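Long-range contacts in amidohydrolase (Brucella melitensis biovar Abortus, PDB 4F0L), which probably acts as a metal-dependent deaminase of the amidohydrolase family, with an Fe(III) ion bound in the site in this crystal: residues 66-72 with 109-114; 116-122 with 331-336. Residues are numbered along the deposited sequence.

Overall arrangement
Both contacts pack against helix 103-119, and their centres lie 11 Å apart. Contact 1 uses residues 109-114 of this helix, contact 2 its C-terminal end and the start of strand 122-129. Along the chain, contact 1 closes before contact 2 opens. The first of the other segments, 66-72, holds the ligand His67 and follows His65; the second, 331-336, comes soon after Asp329. The helix thus packs on the loops after the first and last barrel strands, 56-66 and 323-326, where the TIM barrel closes. The contacts also touch: Tyr71 OH is 2.6 Å from Asp116 OD2, a probable hydrogen bond, and Leu113 CD2 packs on Asn331 ND2 at 3.4 Å. Both reach the second subunit.

Contact 1 of 2, residues 66-72 with 109-114; sequences SHAFQYG and VALRLY. With FE (Fe (III) ion), chain E.
This is a buried, mainly apolar contact between a metal-binding loop and helix 103-119. Residues 66-72 start at the end of strand 56-66 and run on as a loop. Residues 68-72 have helical backbone angles, and Tyr71 N hydrogen-bonds to Ala68 O at 3.0 Å. Residues 109-114 are regular helix. Ala68 lies nearest Ala110 (CA to CA 5.2 Å) and Tyr71 nearest Leu113 (6.5 Å). The small Ala68 permits this approach: its CB is 3.9 Å from Ala110 CB and 3.8 Å from Leu113 CD2. Tyr71 is t. Leu113 CB sits over its ring face in a CH-pi contact, 4.0 Å from the centroid. Val109 CG1 reaches Ala68 O at 3.4 Å. His67 points away and binds iron through NE2 at 2.2 Å. His65 and His67 form the HxH motif of amidohydrolases; His241 and Asp329 complete the protein ligands of the iron. Glu127 of strand 122-129 ties Ser66 OG to Tyr114 OH. Helix 88-100 packs on Phe69, helix 145-157 on Ala110, and helix 442-457 on Arg112.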
loop_
_atom_site.group_PDB
_atom_site.type_symbol
_atom_site.label_atom_id
_atom_site.label_comp_id
_atom_site.label_asym_id
_atom_site.label_seq_id
_atom_site.Cartn_x
_atom_site.Cartn_y
_atom_site.Cartn_z
ATOM N N SER B 66 -10.004 -9.733 -12.904
ATOM C CA SER B 66 -10.396 -10.332 -11.642
ATOM C C SER B 66 -10.626 -11.831 -11.817
ATOM O O SER B 66 -11.171 -12.272 -12.813
ATOM C CB SER B 66 -11.678 -9.673 -11.138
ATOM O OG SER B 66 -12.325 -10.434 -10.146
ATOM N N HIS B 67 -10.161 -12.602 -10.837
ATOM C CA HIS B 67 -10.606 -13.971 -10.626
ATOM C C HIS B 67 -11.312 -14.020 -9.326
ATOM O O HIS B 67 -10.677 -14.133 -8.263
ATOM C CB HIS B 67 -9.427 -14.937 -10.610
ATOM C CG HIS B 67 -8.421 -14.656 -11.676
ATOM N ND1 HIS B 67 -8.730 -14.689 -12.977
ATOM C CD2 HIS B 67 -7.087 -14.306 -11.595
ATOM C CE1 HIS B 67 -7.620 -14.381 -13.696
ATOM N NE2 HIS B 67 -6.629 -14.151 -12.845
ATOM N N ALA B 68 -12.641 -13.992 -9.386
ATOM C CA ALA B 68 -13.452 -13.723 -8.201
ATOM C C ALA B 68 -13.186 -14.725 -7.079
ATOM O O ALA B 68 -13.086 -14.336 -5.927
ATOM C CB ALA B 68 -14.935 -13.682 -8.531
ATOM N N PHE B 69 -13.027 -16.005 -7.410
ATOM C CA PHE B 69 -12.868 -17.034 -6.370
ATOM C C PHE B 69 -11.629 -16.848 -5.510
ATOM O O PHE B 69 -11.623 -17.256 -4.368
ATOM C CB PHE B 69 -12.914 -18.458 -6.963
ATOM C CG PHE B 69 -11.677 -18.856 -7.725
ATOM C CD1 PHE B 69 -10.620 -19.459 -7.081
ATOM C CD2 PHE B 69 -11.583 -18.634 -9.102
ATOM C CE1 PHE B 69 -9.481 -19.833 -7.794
ATOM C CE2 PHE B 69 -10.458 -19.002 -9.817
ATOM C CZ PHE B 69 -9.398 -19.600 -9.158
ATOM N N GLN B 70 -10.596 -16.215 -6.069
ATOM C CA GLN B 70 -9.354 -16.013 -5.361
ATOM C C GLN B 70 -9.510 -15.038 -4.203
ATOM O O GLN B 70 -8.681 -15.041 -3.275
ATOM C CB GLN B 70 -8.216 -15.598 -6.323
ATOM C CG GLN B 70 -7.865 -16.728 -7.301
ATOM C CD GLN B 70 -6.782 -16.369 -8.294
ATOM O OE1 GLN B 70 -6.117 -15.369 -8.159
ATOM N NE2 GLN B 70 -6.553 -17.238 -9.267
ATOM N N TYR B 71 -10.554 -14.208 -4.240
ATOM C CA TYR B 71 -10.857 -13.323 -3.104
ATOM C C TYR B 71 -11.005 -14.144 -1.826
ATOM O O TYR B 71 -10.706 -13.671 -0.741
ATOM C CB TYR B 71 -12.152 -12.582 -3.360
ATOM C CG TYR B 71 -12.636 -11.584 -2.308
ATOM C CD1 TYR B 71 -11.996 -10.357 -2.111
ATOM C CD2 TYR B 71 -13.803 -11.844 -1.579
ATOM C CE1 TYR B 71 -12.463 -9.442 -1.171
ATOM C CE2 TYR B 71 -14.295 -10.940 -0.666
ATOM C CZ TYR B 71 -13.612 -9.734 -0.447
ATOM O OH TYR B 71 -14.131 -8.842 0.463
ATOM N N GLY B 72 -11.531 -15.360 -1.951
ATOM C CA GLY B 72 -11.667 -16.239 -0.791
ATOM C C GLY B 72 -10.334 -16.618 -0.147
ATOM O O GLY B 72 -10.283 -16.890 1.041
ATOM N N VAL B 109 -18.897 -15.566 -2.698
ATOM C CA VAL B 109 -17.572 -14.971 -2.793
ATOM C C VAL B 109 -17.526 -13.806 -3.804
ATOM O O VAL B 109 -17.028 -12.720 -3.477
ATOM C CB VAL B 109 -16.518 -16.017 -3.143
ATOM C CG1 VAL B 109 -15.167 -15.366 -3.398
ATOM C CG2 VAL B 109 -16.432 -17.062 -2.019
ATOM N N ALA B 110 -18.052 -14.037 -5.012
ATOM C CA ALA B 110 -18.075 -12.979 -6.025
ATOM C C ALA B 110 -18.888 -11.767 -5.566
ATOM O O ALA B 110 -18.499 -10.637 -5.794
ATOM C CB ALA B 110 -18.637 -13.520 -7.330
ATOM N N LEU B 111 -20.027 -11.997 -4.932
ATOM C CA LEU B 111 -20.804 -10.870 -4.425
ATOM C C LEU B 111 -20.004 -10.030 -3.444
ATOM O O LEU B 111 -19.930 -8.789 -3.598
ATOM C CB LEU B 111 -22.149 -11.303 -3.823
ATOM C CG LEU B 111 -22.979 -10.179 -3.177
ATOM C CD1 LEU B 111 -23.331 -9.112 -4.193
ATOM C CD2 LEU B 111 -24.235 -10.727 -2.492
ATOM N N ARG B 112 -19.374 -10.669 -2.458
ATOM C CA ARG B 112 -18.666 -9.910 -1.434
ATOM C C ARG B 112 -17.457 -9.186 -2.022
ATOM O O ARG B 112 -17.126 -8.079 -1.601
ATOM C CB ARG B 112 -18.250 -10.812 -0.273
ATOM C CG ARG B 112 -17.645 -10.091 0.908
ATOM C CD ARG B 112 -18.658 -9.127 1.541
ATOM N NE ARG B 112 -18.101 -8.259 2.585
ATOM C CZ ARG B 112 -17.410 -7.127 2.360
ATOM N NH1 ARG B 112 -17.173 -6.683 1.141
ATOM N NH2 ARG B 112 -16.949 -6.437 3.382
ATOM N N LEU B 113 -16.813 -9.808 -2.994
ATOM C CA LEU B 113 -15.755 -9.145 -3.764
ATOM C C LEU B 113 -16.222 -7.908 -4.518
ATOM O O LEU B 113 -15.577 -6.838 -4.471
ATOM C CB LEU B 113 -15.172 -10.109 -4.766
ATOM C CG LEU B 113 -14.221 -9.465 -5.773
ATOM C CD1 LEU B 113 -13.044 -8.801 -5.076
ATOM C CD2 LEU B 113 -13.777 -10.464 -6.870
ATOM N N TYR B 114 -17.351 -8.044 -5.200
ATOM C CA TYR B 114 -17.845 -6.923 -5.993
ATOM C C TYR B 114 -18.314 -5.792 -5.078
ATOM O O TYR B 114 -18.167 -4.619 -5.420
ATOM C CB TYR B 114 -18.925 -7.372 -7.012
ATOM C CG TYR B 114 -18.434 -8.397 -8.049
ATOM C CD1 TYR B 114 -17.085 -8.492 -8.406
ATOM C CD2 TYR B 114 -19.317 -9.261 -8.672
ATOM C CE1 TYR B 114 -16.643 -9.431 -9.323
ATOM C CE2 TYR B 114 -18.890 -10.171 -9.592
ATOM C CZ TYR B 114 -17.556 -10.262 -9.916
ATOM O OH TYR B 114 -17.103 -11.189 -10.832
HETATM FE FE FE E . -4.853 -13.140 -13.616
HETATM O O HOH W 1 -2.746 -12.728 -13.270
HETATM O O HOH W 2 -3.968 -14.906 -12.486
#

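Contact 2 of 2, residues 116-122 with 331-336; sequences DMLEAGF and NVLIGI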
loop_
_atom_site.group_PDB
_atom_site.type_symbol
_atom_site.label_atom_id
_atom_site.label_comp_id
_atom_site.label_asym_id
_atom_site.label_seq_id
_atom_site.Cartn_x
_atom_site.Cartn_y
_atom_site.Cartn_z
ATOM N N ASP B 116 -16.821 -5.109 -2.166
ATOM C CA ASP B 116 -15.525 -4.531 -1.806
ATOM C C ASP B 116 -14.994 -3.610 -2.959
ATOM O O ASP B 116 -14.551 -2.474 -2.736
ATOM C CB ASP B 116 -14.570 -5.704 -1.534
ATOM C CG ASP B 116 -13.620 -5.447 -0.412
ATOM O OD1 ASP B 116 -13.127 -4.295 -0.373
ATOM O OD2 ASP B 116 -13.312 -6.411 0.381
ATOM N N MET B 117 -15.056 -4.097 -4.197
ATOM C CA MET B 117 -14.634 -3.277 -5.360
ATOM C C MET B 117 -15.461 -1.999 -5.458
ATOM O O MET B 117 -14.914 -0.936 -5.627
ATOM C CB MET B 117 -14.785 -4.059 -6.663
ATOM C CG MET B 117 -13.738 -5.170 -6.846
ATOM S SD MET B 117 -13.973 -5.998 -8.425
ATOM C CE MET B 117 -12.503 -7.029 -8.538
ATOM N N LEU B 118 -16.784 -2.113 -5.343
ATOM C CA LEU B 118 -17.659 -0.929 -5.406
ATOM C C LEU B 118 -17.297 0.069 -4.308
ATOM O O LEU B 118 -17.174 1.260 -4.580
ATOM C CB LEU B 118 -19.144 -1.312 -5.332
ATOM C CG LEU B 118 -19.765 -1.814 -6.641
ATOM C CD1 LEU B 118 -21.085 -2.540 -6.441
ATOM C CD2 LEU B 118 -19.987 -0.609 -7.599
ATOM N N GLU B 119 -17.078 -0.415 -3.094
ATOM C CA GLU B 119 -16.680 0.445 -1.983
ATOM C C GLU B 119 -15.298 1.136 -2.192
ATOM O O GLU B 119 -15.048 2.214 -1.684
ATOM C CB GLU B 119 -16.723 -0.315 -0.665
ATOM C CG GLU B 119 -18.127 -0.685 -0.189
ATOM C CD GLU B 119 -18.128 -1.331 1.210
ATOM O OE1 GLU B 119 -17.008 -1.547 1.756
ATOM O OE2 GLU B 119 -19.239 -1.592 1.776
ATOM N N ALA B 120 -14.471 0.547 -3.033
ATOM C CA ALA B 120 -13.201 1.115 -3.385
ATOM C C ALA B 120 -13.299 2.060 -4.616
ATOM O O ALA B 120 -12.285 2.636 -5.007
ATOM C CB ALA B 120 -12.201 -0.012 -3.664
ATOM N N GLY B 121 -14.473 2.169 -5.245
ATOM C CA GLY B 121 -14.657 3.111 -6.346
ATOM C C GLY B 121 -14.522 2.480 -7.729
ATOM O O GLY B 121 -14.375 3.199 -8.731
ATOM N N PHE B 122 -14.488 1.144 -7.807
ATOM C CA PHE B 122 -14.513 0.476 -9.100
ATOM C C PHE B 122 -15.967 0.250 -9.478
ATOM O O PHE B 122 -16.721 -0.324 -8.687
ATOM C CB PHE B 122 -13.836 -0.896 -9.039
ATOM C CG PHE B 122 -12.374 -0.853 -8.756
ATOM C CD1 PHE B 122 -11.468 -0.599 -9.764
ATOM C CD2 PHE B 122 -11.888 -1.138 -7.469
ATOM C CE1 PHE B 122 -10.107 -0.638 -9.514
ATOM C CE2 PHE B 122 -10.548 -1.155 -7.207
ATOM C CZ PHE B 122 -9.647 -0.902 -8.232
ATOM N N ASN B 331 -7.077 -10.560 -6.249
ATOM C CA ASN B 331 -8.050 -9.992 -5.290
ATOM C C ASN B 331 -7.579 -10.105 -3.842
ATOM O O ASN B 331 -8.397 -10.120 -2.877
ATOM C CB ASN B 331 -9.438 -10.592 -5.518
ATOM C CG ASN B 331 -10.027 -10.163 -6.888
ATOM O OD1 ASN B 331 -9.996 -9.008 -7.216
ATOM N ND2 ASN B 331 -10.566 -11.095 -7.661
ATOM N N VAL B 332 -6.253 -10.128 -3.660
ATOM C CA VAL B 332 -5.660 -10.178 -2.295
ATOM C C VAL B 332 -5.937 -8.887 -1.514
ATOM O O VAL B 332 -6.163 -8.909 -0.264
ATOM C CB VAL B 332 -4.142 -10.490 -2.321
ATOM C CG1 VAL B 332 -3.313 -9.420 -3.100
ATOM C CG2 VAL B 332 -3.599 -10.645 -0.906
ATOM N N LEU B 333 -5.954 -7.765 -2.219
ATOM C CA LEU B 333 -6.155 -6.445 -1.566
ATOM C C LEU B 333 -6.782 -5.497 -2.586
ATOM O O LEU B 333 -6.242 -5.339 -3.685
ATOM C CB LEU B 333 -4.815 -5.845 -1.030
ATOM C CG LEU B 333 -4.904 -4.477 -0.252
ATOM C CD1 LEU B 333 -5.949 -4.531 0.805
ATOM C CD2 LEU B 333 -3.635 -4.098 0.478
ATOM N N ILE B 334 -7.913 -4.906 -2.226
ATOM C CA ILE B 334 -8.774 -4.170 -3.162
ATOM C C ILE B 334 -8.640 -2.645 -2.922
ATOM O O ILE B 334 -8.971 -2.187 -1.866
ATOM C CB ILE B 334 -10.277 -4.551 -2.997
ATOM C CG1 ILE B 334 -10.506 -6.070 -3.051
ATOM C CG2 ILE B 334 -11.118 -3.823 -4.062
ATOM C CD1 ILE B 334 -9.908 -6.777 -4.273
ATOM N N GLY B 335 -8.122 -1.895 -3.898
ATOM C CA GLY B 335 -8.016 -0.450 -3.767
ATOM C C GLY B 335 -7.451 0.256 -4.983
ATOM O O GLY B 335 -6.492 -0.210 -5.591
ATOM N N ILE B 336 -8.052 1.379 -5.358
ATOM C CA ILE B 336 -7.535 2.155 -6.505
ATOM C C ILE B 336 -6.224 2.783 -6.082
ATOM O O ILE B 336 -5.264 2.741 -6.825
ATOM C CB ILE B 336 -8.539 3.245 -6.958
ATOM C CG1 ILE B 336 -9.801 2.609 -7.574
ATOM C CG2 ILE B 336 -7.851 4.243 -7.872
ATOM C CD1 ILE B 336 -10.915 3.570 -7.960
HETATM O O HOH W 3 -10.018 2.743 -3.746
#
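Asp116 begins the segment in the last turns of helix 103-119. Its OD1 lies 3.9 Å from Ile334 CB, while OD2 hydrogen-bonds Tyr71. Met117 follows. Its CA is 3.8 Å from Ile334 CG2, and its extended side chain brings CE to 3.5 Å from Asn331 OD1. Asn331 ND2 turns to Ser66. Ala120 points at the loop, with CB 4.0 Å from Ile334 CG2 and 4.2 Å from Gly335 CA. Its carbonyl O accepts from water 3 at 2.6 Å, and that water accepts from Ile336 N at 2.9 Å. The water thus links the end of one helix to the start of another. Gly121 has positive phi and closes a Schellman motif, with Phe122 N hydrogen-bonded to Met117 O at 3.0 Å. Phe122 then starts strand 122-129. Ile336 CG1 lies over its ring face, 3.8 Å from the centroid, in a CH-pi contact. Gly335 is the N-cap of helix 336-351. The first beta-alpha unit packs on the chain from iron ligand Asp329 to this helix, where the TIM barrel closes.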